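Cysteine desulfurase (PDB 5B89) probably catalyses the transfer of sulfur from L-cysteine to a sulfur carrier, releasing L-alanine, with pyridoxal 5'-phosphate as cofactor. Local coordinates at residues Gln213-Met218 with Lys236-Pro241; Glu313-Lys318 with Phe394-Ser399; Asp30-Asn35 with Thr48-Val53; Asp91-Lys96 with Met218-Lys223. All coordinates share one frame; numbering follows the deposited sequence.

Interaction 1 lies nearest the middle of the chain, where loops following strands 206-210 and 229-233 of the seven-stranded sheet meet at the cofactor. Interactions 2 and 4 each have their centres about 13 Å from its centre, interaction 3 about 15 Å. Interaction 4 continues the same loop through the shared M218 and ties it to the end of helix 73-93, so its segments alternate with those of interaction 1 along the chain. Interaction 2 adjoins through H217 and E316, joining helix 309-329 to the loop after strand 389-393. Interaction 3 comes first in sequence, packs T48, P49 and V52 on M239 and G240 and, like interaction 1, touches the second subunit. Parts far apart in sequence thus meet around the cofactor loops.

Interaction 1 (Gln213-Met218 with Lys236-Pro241); sequences QSAGHM and KGPMGP. With PLP (pyridoxal-5'-phosphate), chain G; ALA (alanine), chain H.
Two nitrogen donors face each other in this contact: NE2 of Q213 lies 2.7 Å from NZ of K236, and the pair is not a hydrogen bond. The side chains cross at about a right angle, and both converge on the cofactor. K236 reaches it as an extended chain, CD anti to CA (chi2 178°). The amide of Q213 donates from NE2 to the backbone O of T43 and also points at PLP O3, although the position of O3 is doubtful.

Behind this polar front the two loops, which follow strands 206-210 and 229-233 of the aminotransferase class-V fold, pack backbone to backbone without a direct hydrogen bond. G237 CA makes a CA-H...O contact of 3.2 Å with A215 O, and a single water bridges the same oxygen, to which it donates, and G237 N. A side chain on G237 would run into A215 O and the ring of H217, whose NE2 sits 3.5 Å from G237 CA and whose ND1 is hydrogen-bonded to E316 OE1. G216, at positive phi, comes nearest G237, and a side chain there would strike G237 C and P238 N. P238 CD lies 3.4 Å from A215 O.

PLP C4A is bonded to K236 NZ at 1.4 Å and lies 1.5 Å from the N of the bound alanine, geometry consistent with a geminal-diamine intermediate caught between lysine and product.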
loop_
_atom_site.group_PDB
_atom_site.type_symbol
_atom_site.label_atom_id
_atom_site.label_comp_id
_atom_site.label_asym_id
_atom_site.label_seq_id
_atom_site.Cartn_x
_atom_site.Cartn_y
_atom_site.Cartn_z
ATOM N N GLN B 213 15.657 -1.760 -8.407
ATOM C CA GLN B 213 17.050 -1.675 -7.916
ATOM C C GLN B 213 17.850 -0.590 -8.508
ATOM O O GLN B 213 18.996 -0.309 -8.037
ATOM C CB GLN B 213 17.754 -2.965 -8.090
ATOM C CG GLN B 213 17.289 -3.976 -7.211
ATOM C CD GLN B 213 17.351 -3.572 -5.698
ATOM O OE1 GLN B 213 18.153 -2.677 -5.174
ATOM N NE2 GLN B 213 16.459 -4.245 -4.971
ATOM N N SER B 214 17.334 0.093 -9.498
ATOM C CA SER B 214 17.980 1.217 -10.080
ATOM C C SER B 214 17.561 2.618 -9.500
ATOM O O SER B 214 18.385 3.534 -9.351
ATOM C CB SER B 214 17.845 1.292 -11.563
ATOM O OG SER B 214 16.509 1.254 -11.973
ATOM N N ALA B 215 16.269 2.804 -9.196
ATOM C CA ALA B 215 15.810 4.083 -8.754
ATOM C C ALA B 215 16.562 4.551 -7.490
ATOM O O ALA B 215 16.681 3.757 -6.500
ATOM C CB ALA B 215 14.339 4.003 -8.466
ATOM N N GLY B 216 17.037 5.789 -7.527
ATOM C CA GLY B 216 17.835 6.306 -6.401
ATOM C C GLY B 216 19.281 5.951 -6.377
ATOM O O GLY B 216 20.052 6.490 -5.519
ATOM N N HIS B 217 19.722 5.032 -7.225
ATOM C CA HIS B 217 21.124 4.612 -7.288
ATOM C C HIS B 217 21.776 5.067 -8.578
ATOM O O HIS B 217 23.036 5.066 -8.642
ATOM C CB HIS B 217 21.236 3.098 -7.218
ATOM C CG HIS B 217 20.836 2.518 -5.899
ATOM N ND1 HIS B 217 21.646 2.594 -4.765
ATOM C CD2 HIS B 217 19.791 1.786 -5.551
ATOM C CE1 HIS B 217 21.046 1.980 -3.788
ATOM N NE2 HIS B 217 19.916 1.492 -4.226
ATOM N N MET B 218 20.997 5.378 -9.597
ATOM C CA MET B 218 21.524 5.844 -10.922
ATOM C C MET B 218 20.358 6.516 -11.619
ATOM O O MET B 218 19.199 6.425 -11.184
ATOM C CB MET B 218 22.039 4.604 -11.686
ATOM C CG MET B 218 20.961 3.578 -11.911
ATOM S SD MET B 218 21.620 2.004 -12.612
ATOM C CE MET B 218 22.420 1.446 -11.082
ATOM N N LYS B 236 13.542 1.504 -1.181
ATOM C CA LYS B 236 14.854 1.105 -1.662
ATOM C C LYS B 236 15.753 2.309 -1.933
ATOM O O LYS B 236 15.902 3.073 -1.073
ATOM C CB LYS B 236 14.728 0.146 -2.848
ATOM C CG LYS B 236 14.171 -1.234 -2.418
ATOM C CD LYS B 236 13.970 -2.217 -3.536
ATOM C CE LYS B 236 13.419 -3.567 -3.053
ATOM N NZ LYS B 236 13.926 -4.543 -4.025
ATOM N N GLY B 237 16.329 2.449 -3.130
ATOM C CA GLY B 237 17.244 3.496 -3.324
ATOM C C GLY B 237 16.771 4.906 -3.056
ATOM O O GLY B 237 17.561 5.791 -2.691
ATOM N N PRO B 238 15.471 5.227 -3.276
ATOM C CA PRO B 238 15.005 6.603 -3.061
ATOM C C PRO B 238 15.027 7.075 -1.583
ATOM O O PRO B 238 14.662 8.233 -1.349
ATOM C CB PRO B 238 13.536 6.605 -3.575
ATOM C CG PRO B 238 13.559 5.561 -4.627
ATOM C CD PRO B 238 14.472 4.487 -4.080
ATOM N N MET B 239 15.312 6.178 -0.633
ATOM C CA MET B 239 15.482 6.537 0.798
ATOM C C MET B 239 14.079 6.971 1.341
ATOM O O MET B 239 14.036 7.807 2.268
ATOM C CB MET B 239 16.554 7.641 1.055
ATOM C CG MET B 239 17.895 6.979 0.809
ATOM S SD MET B 239 19.187 8.174 1.356
ATOM C CE MET B 239 20.550 7.870 0.306
ATOM N N GLY B 240 13.006 6.440 0.837
ATOM C CA GLY B 240 11.658 6.674 1.297
ATOM C C GLY B 240 11.224 5.613 2.256
ATOM O O GLY B 240 11.871 4.683 2.624
ATOM N N PRO B 241 9.958 5.816 2.681
ATOM C CA PRO B 241 9.314 4.875 3.617
ATOM C C PRO B 241 8.859 3.593 3.001
ATOM O O PRO B 241 8.874 3.481 1.725
ATOM C CB PRO B 241 8.103 5.625 4.186
ATOM C CG PRO B 241 7.712 6.461 3.001
ATOM C CD PRO B 241 9.046 6.906 2.304
HETATM N N1 PLP G . 12.427 -6.239 -8.512
HETATM C C2 PLP G . 13.726 -6.043 -8.157
HETATM C C2A PLP G . 14.824 -6.020 -9.198
HETATM C C3 PLP G . 13.991 -5.907 -6.783
HETATM O O3 PLP G . 15.268 -5.704 -6.376
HETATM C C4 PLP G . 12.925 -5.895 -5.847
HETATM C C4A PLP G . 13.296 -5.799 -4.314
HETATM C C5 PLP G . 11.599 -6.025 -6.334
HETATM C C6 PLP G . 11.348 -6.219 -7.675
HETATM C C5A PLP G . 10.456 -6.060 -5.323
HETATM O O4P PLP G . 10.345 -4.748 -4.691
HETATM P P PLP G . 9.262 -4.714 -3.584
HETATM O O1P PLP G . 9.385 -3.373 -3.039
HETATM O O2P PLP G . 9.673 -5.793 -2.578
HETATM O O3P PLP G . 7.977 -5.043 -4.185
HETATM N N ALA H . 14.355 -6.855 -4.001
HETATM C CA ALA H . 14.807 -7.046 -2.536
HETATM C C ALA H . 15.751 -8.228 -2.210
HETATM O O ALA H . 16.383 -8.702 -3.185
HETATM C CB ALA H . 13.687 -7.110 -1.478
HETATM O OXT ALA H . 16.031 -8.681 -1.039
HETATM O O HOH W 1 16.579 1.181 -5.663
#

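Interaction 2 (Glu313-Lys318 with Phe394-Ser399); sequences ERQEHK and FHVYNS
The carboxylate of E316 and the imidazole of H395 stand nearly perpendicular, their planes 84° apart, with E316 OE1 approaching CD2 of the ring obliquely at 3.6 Å. H395 in turn lays its CB over one face of the Y397 ring, 3.5 Å above the plane and toward the rim, while its own ring meets that of H217. The ring of F394 takes an edge-to-face partner in F40. The strongest bond of E316 OE1 goes to ND1 of H217, so the carboxylate, which also rests 3.5 Å from H395 CA, is likely to polarise the imidazole of H217.

Another flat group is the amide of Q315. Its CG is anti to the backbone N (chi1 176°), directed at the loop, and the chain then bends so that NE2 donates to N398 O at 2.8 Å (N-H...O 156°), the acceptor lying almost in the amide plane. Here the first half of helix 309-329 clasps the type I turn H395-N398, which connects strand 389-393 to helix 400-415. The turn is held from within by H395 N bonded to N398 OD1 at 2.9 Å, and S399 follows as N-cap, its OG accepting from E402 N. An alanine in place of Q315 would probably leave N398 O without this donor and open a gap beside V396 O. That carbonyl is buried with no polar partner in the model, and Q315 CG lies 3.7 Å from it. Q315 CB also packs on V396 CG2 at 4.1 Å.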
loop_
_atom_site.group_PDB
_atom_site.type_symbol
_atom_site.label_atom_id
_atom_site.label_comp_id
_atom_site.label_asym_id
_atom_site.label_seq_id
_atom_site.Cartn_x
_atom_site.Cartn_y
_atom_site.Cartn_z
ATOM N N GLU B 313 26.250 7.263 -7.643
ATOM C CA GLU B 313 26.835 6.196 -8.535
ATOM C C GLU B 313 28.360 6.070 -8.346
ATOM O O GLU B 313 28.893 4.984 -8.221
ATOM C CB GLU B 313 26.566 6.503 -10.011
ATOM C CG GLU B 313 25.122 6.634 -10.389
ATOM C CD GLU B 313 24.858 6.997 -11.848
ATOM O OE1 GLU B 313 25.530 6.325 -12.636
ATOM O OE2 GLU B 313 23.932 7.850 -12.165
ATOM N N ARG B 314 29.007 7.219 -8.222
ATOM C CA ARG B 314 30.484 7.248 -8.020
ATOM C C ARG B 314 30.913 6.635 -6.701
ATOM O O ARG B 314 31.859 5.810 -6.647
ATOM C CB ARG B 314 31.005 8.645 -8.176
ATOM C CG ARG B 314 30.918 8.963 -9.678
ATOM C CD ARG B 314 31.655 10.236 -10.127
ATOM N NE ARG B 314 31.061 11.506 -9.655
ATOM C CZ ARG B 314 30.021 12.114 -10.216
ATOM N NH1 ARG B 314 29.440 11.632 -11.344
ATOM N NH2 ARG B 314 29.597 13.260 -9.667
ATOM N N GLN B 315 30.193 6.964 -5.609
ATOM C CA GLN B 315 30.524 6.398 -4.369
ATOM C C GLN B 315 30.361 4.917 -4.358
ATOM O O GLN B 315 31.118 4.139 -3.867
ATOM C CB GLN B 315 29.717 7.081 -3.228
ATOM C CG GLN B 315 29.914 6.486 -1.859
ATOM C CD GLN B 315 31.284 6.735 -1.201
ATOM O OE1 GLN B 315 32.161 7.363 -1.847
ATOM N NE2 GLN B 315 31.486 6.199 -0.068
ATOM N N GLU B 316 29.202 4.448 -4.892
ATOM C CA GLU B 316 28.932 3.032 -4.971
ATOM C C GLU B 316 29.985 2.262 -5.777
ATOM O O GLU B 316 30.336 1.161 -5.346
ATOM C CB GLU B 316 27.472 2.781 -5.473
ATOM C CG GLU B 316 26.415 3.197 -4.403
ATOM C CD GLU B 316 25.021 2.849 -4.808
ATOM O OE1 GLU B 316 24.079 3.445 -4.328
ATOM O OE2 GLU B 316 24.829 1.907 -5.542
ATOM N N HIS B 317 30.434 2.846 -6.867
ATOM C CA HIS B 317 31.426 2.189 -7.659
ATOM C C HIS B 317 32.722 1.995 -6.851
ATOM O O HIS B 317 33.298 1.006 -6.933
ATOM C CB HIS B 317 31.700 3.026 -8.887
ATOM C CG HIS B 317 32.868 2.536 -9.643
ATOM N ND1 HIS B 317 34.075 3.184 -9.662
ATOM C CD2 HIS B 317 33.046 1.380 -10.289
ATOM C CE1 HIS B 317 34.934 2.458 -10.339
ATOM N NE2 HIS B 317 34.339 1.364 -10.729
ATOM N N LYS B 318 33.108 2.993 -6.088
ATOM C CA LYS B 318 34.313 2.875 -5.269
ATOM C C LYS B 318 34.169 1.738 -4.298
ATOM O O LYS B 318 35.075 1.012 -4.063
ATOM C CB LYS B 318 34.628 4.162 -4.494
ATOM C CG LYS B 318 35.022 5.375 -5.297
ATOM C CD LYS B 318 35.276 6.571 -4.409
ATOM C CE LYS B 318 35.354 7.849 -5.194
ATOM N NZ LYS B 318 35.464 9.095 -4.385
ATOM N N PHE B 394 25.106 -1.731 -1.270
ATOM C CA PHE B 394 25.417 -0.405 -0.831
ATOM C C PHE B 394 24.537 0.765 -1.215
ATOM O O PHE B 394 23.750 0.671 -2.092
ATOM C CB PHE B 394 26.808 -0.073 -1.411
ATOM C CG PHE B 394 27.868 -1.131 -1.194
ATOM C CD1 PHE B 394 28.296 -1.475 0.056
ATOM C CD2 PHE B 394 28.487 -1.724 -2.284
ATOM C CE1 PHE B 394 29.279 -2.428 0.225
ATOM C CE2 PHE B 394 29.454 -2.674 -2.118
ATOM C CZ PHE B 394 29.854 -3.023 -0.862
ATOM N N HIS B 395 24.774 1.864 -0.512
ATOM C CA HIS B 395 24.211 3.152 -0.811
ATOM C C HIS B 395 25.315 4.208 -0.555
ATOM O O HIS B 395 26.344 3.904 -0.107
ATOM C CB HIS B 395 22.874 3.499 -0.120
ATOM C CG HIS B 395 21.995 4.359 -0.966
ATOM N ND1 HIS B 395 20.618 4.278 -1.000
ATOM C CD2 HIS B 395 22.331 5.315 -1.841
ATOM C CE1 HIS B 395 20.165 5.132 -1.898
ATOM N NE2 HIS B 395 21.189 5.750 -2.428
ATOM N N VAL B 396 24.995 5.437 -0.880
ATOM C CA VAL B 396 25.902 6.572 -0.788
ATOM C C VAL B 396 26.461 6.846 0.589
ATOM O O VAL B 396 27.484 7.430 0.708
ATOM C CB VAL B 396 25.283 7.834 -1.446
ATOM C CG1 VAL B 396 24.149 8.391 -0.623
ATOM C CG2 VAL B 396 26.338 8.900 -1.725
ATOM N N TYR B 397 25.751 6.405 1.602
ATOM C CA TYR B 397 26.166 6.562 2.990
ATOM C C TYR B 397 27.156 5.518 3.481
ATOM O O TYR B 397 27.684 5.660 4.490
ATOM C CB TYR B 397 24.957 6.658 3.955
ATOM C CG TYR B 397 23.864 5.650 3.727
ATOM C CD1 TYR B 397 24.006 4.354 4.069
ATOM C CD2 TYR B 397 22.697 6.040 3.161
ATOM C CE1 TYR B 397 22.999 3.456 3.851
ATOM C CE2 TYR B 397 21.688 5.160 2.922
ATOM C CZ TYR B 397 21.853 3.886 3.269
ATOM O OH TYR B 397 20.815 3.050 2.980
ATOM N N ASN B 398 27.356 4.460 2.745
ATOM C CA ASN B 398 28.358 3.477 3.014
ATOM C C ASN B 398 29.750 4.008 2.624
ATOM O O ASN B 398 29.905 4.845 1.827
ATOM C CB ASN B 398 28.089 2.124 2.386
ATOM C CG ASN B 398 26.862 1.463 2.896
ATOM O OD1 ASN B 398 25.965 1.142 2.070
ATOM N ND2 ASN B 398 26.759 1.234 4.218
ATOM N N SER B 399 30.734 3.601 3.444
ATOM C CA SER B 399 32.114 4.142 3.343
ATOM C C SER B 399 33.152 3.045 3.040
ATOM O O SER B 399 33.020 1.872 3.311
ATOM C CB SER B 399 32.492 4.773 4.735
ATOM O OG SER B 399 32.721 3.794 5.685
#

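Interaction 3 (Asp30-Asn35 with Thr48-Val53); sequences DIPLTN and TPKPVV
One hydrogen bond crosses between D30 and K50: K50 N donates to D30 O at 2.9 Å with an N-H...O angle of 157°. The same carbonyl oxygen gathers weaker contacts around this bond. P49 CA approaches it at 3.5 Å as a CA-H...O contact, and the K50 side chain folds over it, CG anti to the carbonyl carbon (chi1 -74°) and 3.4 Å from the oxygen.

In the fold this is the beginning of helix 50-62. P49 holds the N-cap position, K50 and P51 open the first turn, and the loop before strand 38-39 supplies a carbonyl to an amide that the helix itself cannot satisfy at its start. A proline at P51 costs little here, since a first-turn N-H has no acceptor within the helix.

The apolar contacts lie around the bond. I31 CG1 packs against P49 CA at 3.9 Å, and its far end reaches Y397. D30 meets P51 at about a right angle, CB 4.1 Å from P51 CD. P32, at the exposed edge, touches K50 CG with its CD at 4.2 Å.

Polar side-chain ends look outward to other parts of the molecule. D30 OD2 is hydrogen-bonded to the hydroxyl of Y303 on helix 291-307, and T48 OG1 binds NE of R64 of the second subunit.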
loop_
_atom_site.group_PDB
_atom_site.type_symbol
_atom_site.label_atom_id
_atom_site.label_comp_id
_atom_site.label_asym_id
_atom_site.label_seq_id
_atom_site.Cartn_x
_atom_site.Cartn_y
_atom_site.Cartn_z
ATOM N N ASP B 30 22.794 12.127 9.058
ATOM C CA ASP B 30 21.356 12.122 9.118
ATOM C C ASP B 30 20.743 10.729 9.356
ATOM O O ASP B 30 19.561 10.620 9.391
ATOM C CB ASP B 30 20.756 12.621 7.811
ATOM C CG ASP B 30 20.999 14.093 7.566
ATOM O OD1 ASP B 30 21.146 14.821 8.505
ATOM O OD2 ASP B 30 21.072 14.488 6.428
ATOM N N ILE B 31 21.570 9.719 9.515
ATOM C CA ILE B 31 21.129 8.332 9.680
ATOM C C ILE B 31 21.779 7.714 10.922
ATOM O O ILE B 31 22.852 7.223 10.869
ATOM C CB ILE B 31 21.486 7.501 8.432
ATOM C CG1 ILE B 31 20.915 8.178 7.176
ATOM C CG2 ILE B 31 20.910 6.112 8.545
ATOM C CD1 ILE B 31 21.451 7.643 5.873
ATOM N N PRO B 32 21.067 7.752 12.031
ATOM C CA PRO B 32 21.658 7.279 13.252
ATOM C C PRO B 32 22.103 5.873 13.239
ATOM O O PRO B 32 23.128 5.496 13.875
ATOM C CB PRO B 32 20.473 7.366 14.279
ATOM C CG PRO B 32 19.619 8.391 13.724
ATOM C CD PRO B 32 19.795 8.445 12.239
ATOM N N LEU B 33 21.432 4.951 12.529
ATOM C CA LEU B 33 21.910 3.579 12.466
ATOM C C LEU B 33 23.328 3.384 11.899
ATOM O O LEU B 33 23.897 2.362 12.212
ATOM C CB LEU B 33 20.905 2.680 11.726
ATOM C CG LEU B 33 19.772 2.241 12.627
ATOM C CD1 LEU B 33 18.548 1.732 11.752
ATOM C CD2 LEU B 33 20.227 1.110 13.551
ATOM N N THR B 34 23.825 4.321 11.111
ATOM C CA THR B 34 25.224 4.162 10.612
ATOM C C THR B 34 26.223 4.257 11.713
ATOM O O THR B 34 27.346 3.771 11.522
ATOM C CB THR B 34 25.547 5.194 9.542
ATOM O OG1 THR B 34 25.464 6.566 10.009
ATOM C CG2 THR B 34 24.571 5.046 8.291
ATOM N N ASN B 35 25.834 4.760 12.861
ATOM C CA ASN B 35 26.712 4.807 14.018
ATOM C C ASN B 35 26.674 3.512 14.754
ATOM O O ASN B 35 27.525 3.323 15.673
ATOM C CB ASN B 35 26.351 6.012 14.895
ATOM C CG ASN B 35 27.452 6.383 15.860
ATOM O OD1 ASN B 35 27.247 6.382 17.065
ATOM N ND2 ASN B 35 28.642 6.649 15.328
ATOM N N THR B 48 16.861 5.114 6.352
ATOM C CA THR B 48 16.062 6.291 6.119
ATOM C C THR B 48 16.594 7.521 6.854
ATOM O O THR B 48 16.728 7.486 7.999
ATOM C CB THR B 48 14.616 5.990 6.602
ATOM O OG1 THR B 48 14.154 4.749 6.059
ATOM C CG2 THR B 48 13.661 7.103 6.250
ATOM N N PRO B 49 16.882 8.583 6.139
ATOM C CA PRO B 49 17.418 9.797 6.797
ATOM C C PRO B 49 16.335 10.480 7.632
ATOM O O PRO B 49 15.159 10.514 7.317
ATOM C CB PRO B 49 17.814 10.653 5.611
ATOM C CG PRO B 49 17.504 9.922 4.377
ATOM C CD PRO B 49 16.821 8.648 4.687
ATOM N N LYS B 50 16.828 11.201 8.626
ATOM C CA LYS B 50 15.913 11.954 9.493
ATOM C C LYS B 50 15.038 12.893 8.820
ATOM O O LYS B 50 13.871 13.027 9.147
ATOM C CB LYS B 50 16.713 12.663 10.594
ATOM C CG LYS B 50 17.171 11.703 11.601
ATOM C CD LYS B 50 18.146 12.378 12.604
ATOM C CE LYS B 50 17.538 13.571 13.293
ATOM N NZ LYS B 50 16.632 13.133 14.372
ATOM N N PRO B 51 15.492 13.604 7.795
ATOM C CA PRO B 51 14.580 14.524 7.128
ATOM C C PRO B 51 13.358 13.875 6.458
ATOM O O PRO B 51 12.373 14.479 6.321
ATOM C CB PRO B 51 15.461 15.193 6.076
ATOM C CG PRO B 51 16.804 15.166 6.668
ATOM C CD PRO B 51 16.889 13.878 7.431
ATOM N N VAL B 52 13.462 12.625 6.070
ATOM C CA VAL B 52 12.356 11.933 5.466
ATOM C C VAL B 52 11.314 11.599 6.573
ATOM O O VAL B 52 10.173 11.755 6.409
ATOM C CB VAL B 52 12.843 10.681 4.750
ATOM C CG1 VAL B 52 11.673 9.802 4.373
ATOM C CG2 VAL B 52 13.696 11.074 3.526
ATOM N N VAL B 53 11.818 11.170 7.707
ATOM C CA VAL B 53 10.975 10.893 8.851
ATOM C C VAL B 53 10.270 12.184 9.301
ATOM O O VAL B 53 9.122 12.152 9.521
ATOM C CB VAL B 53 11.770 10.248 9.994
ATOM C CG1 VAL B 53 10.884 10.035 11.217
ATOM C CG2 VAL B 53 12.316 8.936 9.536
#

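Interaction 4 (Asp91-Lys96 with Met218-Lys223); sequences DFIGAK and MEVNVK
I93 and V222 are joined by backbone and side chain alike. V222 N donates to I93 O at 2.9 Å, almost straight at 170° and nearly along the C=O axis. CA-H...O contacts lie beside it: I93 CA to V220 O, and N221 CA to I93 O, both at 3.4 Å. Beside these, CD1 of I93 packs on CG1 of V222 at 3.9 Å, while CG2 of V222, between the backbone N and the carbonyl carbon, leans toward the CB of A95. An alanine at V222 would probably keep the backbone bond but open a gap against I93 CD1 and A95 CB.

Helix 73-93 ends here in a Schellman motif, with G94 at positive phi, and the loop between strands 206-210 and 229-233 runs along this end. A side chain on G94 would collide with N221 ND2.

Farther out, a water donates to F92 O at 3.0 Å and accepts from N221 ND2, while N221 OD1 binds K224 N and steadies the amide. Y248 of strand 245-249 backs I93, A95 and V222 together, and the F92 ring reaches helix 291-307.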
loop_
_atom_site.group_PDB
_atom_site.type_symbol
_atom_site.label_atom_id
_atom_site.label_comp_id
_atom_site.label_asym_id
_atom_site.label_seq_id
_atom_site.Cartn_x
_atom_site.Cartn_y
_atom_site.Cartn_z
ATOM N N ASP B 91 8.828 14.313 -12.022
ATOM C CA ASP B 91 10.035 14.953 -12.470
ATOM C C ASP B 91 11.282 14.094 -12.287
ATOM O O ASP B 91 12.145 14.164 -13.084
ATOM C CB ASP B 91 10.244 16.334 -11.859
ATOM C CG ASP B 91 9.223 17.340 -12.288
ATOM O OD1 ASP B 91 8.612 17.207 -13.294
ATOM O OD2 ASP B 91 9.087 18.314 -11.576
ATOM N N PHE B 92 11.339 13.305 -11.237
ATOM C CA PHE B 92 12.489 12.472 -10.963
ATOM C C PHE B 92 12.759 11.466 -12.097
ATOM O O PHE B 92 13.858 11.206 -12.357
ATOM C CB PHE B 92 12.239 11.750 -9.615
ATOM C CG PHE B 92 13.367 10.883 -9.116
ATOM C CD1 PHE B 92 14.579 11.414 -8.829
ATOM C CD2 PHE B 92 13.155 9.586 -8.862
ATOM C CE1 PHE B 92 15.581 10.627 -8.334
ATOM C CE2 PHE B 92 14.139 8.799 -8.350
ATOM C CZ PHE B 92 15.348 9.321 -8.097
ATOM N N ILE B 93 11.702 10.974 -12.723
ATOM C CA ILE B 93 11.804 10.002 -13.796
ATOM C C ILE B 93 11.502 10.511 -15.195
ATOM O O ILE B 93 11.474 9.803 -16.095
ATOM C CB ILE B 93 11.065 8.684 -13.514
ATOM C CG1 ILE B 93 9.564 8.887 -13.532
ATOM C CG2 ILE B 93 11.517 8.151 -12.181
ATOM C CD1 ILE B 93 8.777 7.609 -13.408
ATOM N N GLY B 94 11.281 11.790 -15.270
ATOM C CA GLY B 94 11.033 12.412 -16.601
ATOM C C GLY B 94 9.655 12.179 -17.101
ATOM O O GLY B 94 9.409 12.275 -18.381
ATOM N N ALA B 95 8.629 11.912 -16.285
ATOM C CA ALA B 95 7.263 11.688 -16.707
ATOM C C ALA B 95 6.384 12.919 -16.511
ATOM O O ALA B 95 6.819 13.844 -15.808
ATOM C CB ALA B 95 6.693 10.563 -15.858
ATOM N N LYS B 96 5.201 12.856 -17.039
ATOM C CA LYS B 96 4.176 13.875 -16.758
ATOM C C LYS B 96 3.503 13.475 -15.441
ATOM O O LYS B 96 3.399 12.268 -15.098
ATOM C CB LYS B 96 3.131 13.937 -17.830
ATOM C CG LYS B 96 3.705 14.296 -19.255
ATOM C CD LYS B 96 2.555 14.350 -20.264
ATOM C CE LYS B 96 3.009 14.725 -21.694
ATOM N NZ LYS B 96 1.794 15.018 -22.509
ATOM N N MET B 218 20.997 5.378 -9.597
ATOM C CA MET B 218 21.524 5.844 -10.922
ATOM C C MET B 218 20.358 6.516 -11.619
ATOM O O MET B 218 19.199 6.425 -11.184
ATOM C CB MET B 218 22.039 4.604 -11.686
ATOM C CG MET B 218 20.961 3.578 -11.911
ATOM S SD MET B 218 21.620 2.004 -12.612
ATOM C CE MET B 218 22.420 1.446 -11.082
ATOM N N GLU B 219 20.607 7.070 -12.799
ATOM C CA GLU B 219 19.578 7.745 -13.521
ATOM C C GLU B 219 18.529 6.799 -14.022
ATOM O O GLU B 219 18.851 5.744 -14.624
ATOM C CB GLU B 219 20.182 8.466 -14.734
ATOM C CG GLU B 219 19.117 9.203 -15.527
ATOM C CD GLU B 219 19.696 10.044 -16.702
ATOM O OE1 GLU B 219 20.860 9.858 -17.090
ATOM O OE2 GLU B 219 18.944 10.875 -17.235
ATOM N N VAL B 220 17.263 7.157 -13.741
ATOM C CA VAL B 220 16.139 6.440 -14.239
ATOM C C VAL B 220 15.234 7.400 -14.966
ATOM O O VAL B 220 14.677 8.271 -14.303
ATOM C CB VAL B 220 15.354 5.657 -13.141
ATOM C CG1 VAL B 220 14.065 5.073 -13.724
ATOM C CG2 VAL B 220 16.251 4.572 -12.614
ATOM N N ASN B 221 15.155 7.354 -16.314
ATOM C CA ASN B 221 14.435 8.365 -17.044
ATOM C C ASN B 221 13.590 7.641 -18.084
ATOM O O ASN B 221 14.129 6.891 -18.940
ATOM C CB ASN B 221 15.402 9.289 -17.749
ATOM C CG ASN B 221 14.712 10.371 -18.522
ATOM O OD1 ASN B 221 14.149 10.107 -19.532
ATOM N ND2 ASN B 221 14.588 11.555 -17.931
ATOM N N VAL B 222 12.280 7.820 -18.056
ATOM C CA VAL B 222 11.395 7.076 -18.864
ATOM C C VAL B 222 11.598 7.285 -20.398
ATOM O O VAL B 222 11.325 6.385 -21.191
ATOM C CB VAL B 222 9.914 7.211 -18.495
ATOM C CG1 VAL B 222 9.673 6.655 -17.062
ATOM C CG2 VAL B 222 9.442 8.631 -18.663
ATOM N N LYS B 223 11.915 8.503 -20.738
ATOM C CA LYS B 223 12.190 8.874 -22.194
ATOM C C LYS B 223 13.472 8.150 -22.710
ATOM O O LYS B 223 13.413 7.434 -23.759
ATOM C CB LYS B 223 12.350 10.378 -22.300
ATOM C CG LYS B 223 11.135 11.212 -21.807
ATOM C CD LYS B 223 11.289 12.760 -21.718
ATOM C CE LYS B 223 11.375 13.344 -20.268
ATOM N NZ LYS B 223 12.756 13.860 -19.835
HETATM O O HOH W 2 15.314 11.471 -15.019
#